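Putative oxidoreductase (Bacteroides fragilis NCTC 9343, PDB 3EOF) binds flavin mononucleotide and, as a member of the nitroreductase family, probably works as an FMN-dependent oxidoreductase. Local coordinates at residues A[78-81]-A[82-85]. Sequence-based numbering, arbitrary orientation.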
# COMPACT_ATOMS: atom_id res chain seq x y z
N CYS A 78 -3.73 10.36 2.26
CA CYS A 78 -4.87 10.39 1.36
C CYS A 78 -4.54 10.11 -0.10
O CYS A 78 -3.56 10.66 -0.65
CB CYS A 78 -5.51 11.77 1.42
SG CYS A 78 -5.94 12.27 3.06
N ALA A 79 -5.36 9.25 -0.70
CA ALA A 79 -5.37 9.00 -2.14
C ALA A 79 -5.80 10.36 -2.70
O ALA A 79 -6.73 10.94 -2.21
CB ALA A 79 -6.38 7.91 -2.49
N ASP A 80 -5.11 10.88 -3.71
CA ASP A 80 -5.44 12.21 -4.22
C ASP A 80 -5.23 12.26 -5.72
O ASP A 80 -4.09 12.24 -6.21
CB ASP A 80 -4.57 13.25 -3.51
CG ASP A 80 -4.87 14.70 -3.87
OD1 ASP A 80 -5.31 14.96 -4.98
OD2 ASP A 80 -4.60 15.59 -3.02
N PHE A 81 -6.35 12.25 -6.44
CA PHE A 81 -6.36 12.50 -7.89
C PHE A 81 -6.79 13.95 -8.17
O PHE A 81 -6.69 14.42 -9.30
CB PHE A 81 -7.24 11.50 -8.66
CG PHE A 81 -6.45 10.59 -9.54
CD1 PHE A 81 -5.84 11.11 -10.67
CD2 PHE A 81 -6.36 9.25 -9.29
CE1 PHE A 81 -5.11 10.29 -11.53
CE2 PHE A 81 -5.66 8.43 -10.14
CZ PHE A 81 -5.02 8.96 -11.25
N ARG A 82 -7.20 14.66 -7.11
CA ARG A 82 -7.67 16.02 -7.24
C ARG A 82 -6.58 16.96 -7.72
O ARG A 82 -6.81 17.78 -8.62
CB ARG A 82 -8.18 16.54 -5.90
CG ARG A 82 -8.73 17.97 -6.02
CD ARG A 82 -9.41 18.36 -4.77
NE ARG A 82 -10.14 19.60 -4.95
CZ ARG A 82 -11.40 19.69 -5.34
NH1 ARG A 82 -12.11 18.60 -5.63
NH2 ARG A 82 -11.95 20.87 -5.48
N ARG A 83 -5.43 16.91 -7.06
CA ARG A 83 -4.33 17.77 -7.49
C ARG A 83 -4.00 17.54 -8.97
O ARG A 83 -3.89 18.50 -9.75
CB ARG A 83 -3.11 17.58 -6.59
CG ARG A 83 -1.91 18.45 -6.98
CD ARG A 83 -0.81 18.30 -5.97
NE ARG A 83 -0.50 16.91 -5.86
CZ ARG A 83 -0.69 16.11 -4.81
NH1 ARG A 83 -1.06 16.52 -3.62
NH2 ARG A 83 -0.38 14.84 -4.97
N PHE A 84 -3.87 16.29 -9.38
CA PHE A 84 -3.61 16.02 -10.80
C PHE A 84 -4.74 16.51 -11.71
O PHE A 84 -4.48 17.06 -12.75
CB PHE A 84 -3.37 14.53 -11.08
CG PHE A 84 -2.81 14.29 -12.43
CD1 PHE A 84 -1.51 14.68 -12.71
CD2 PHE A 84 -3.59 13.74 -13.44
CE1 PHE A 84 -0.95 14.51 -13.99
CE2 PHE A 84 -3.06 13.55 -14.70
CZ PHE A 84 -1.73 13.96 -14.99
N CYS A 85 -6.02 16.33 -11.34
CA CYS A 85 -7.08 16.79 -12.20
C CYS A 85 -7.12 18.28 -12.30
O CYS A 85 -7.51 18.78 -13.34
CB CYS A 85 -8.45 16.28 -11.75
SG CYS A 85 -8.52 14.51 -11.94
O HOH W 1 -2.72 14.14 -7.73
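Asp80 caps the start of helix 82-89: its OD1 accepts from Arg83 N at 2.9 Å, with an N-H...O angle of 170°. The amide meets the syn side of OD1, 15° out of the carboxylate plane. CG stands anti to the backbone N (chi1 -176°), which sets the carboxylate beside the carbonyl carbon, on the side where the helix begins, and OD1 also lies 2.9 Å from Arg82 N. Asp80 CG lies over one face of the Arg83 guanidinium, and OD2 sits well out of its plane, 3.7 Å from Arg83 NH1, a long salt bridge of charges alone. OD2 has firmer partners in Ser45 OG of the same chain and Tyr183 OH of the second subunit, while Arg83 NH2 donates to Tyr44 O. Arg82 CB lies 3.4 Å from Asp80 OD1, and its extended chain leads away to a salt bridge with Asp185 OD1 of the second subunit.

Phe81 contributes its carbonyl to the helix, O accepting from Cys85 N at 2.9 Å. Its ring edge approaches Phe84, Phe81 CE1 to Phe84 CD2 4.2 Å, a loose apolar touch. A water bridges Phe84 N and Asp80 O.

Strand 73-80 thus passes through the single residue Phe81 into helix 82-89. Beside it, strand 44-49 supplies Ser45, strand 151-160 packs Val151 against Asp80 and Arg82, and helix 100-123 receives the Phe81 side chain on Ser102 and Ala106.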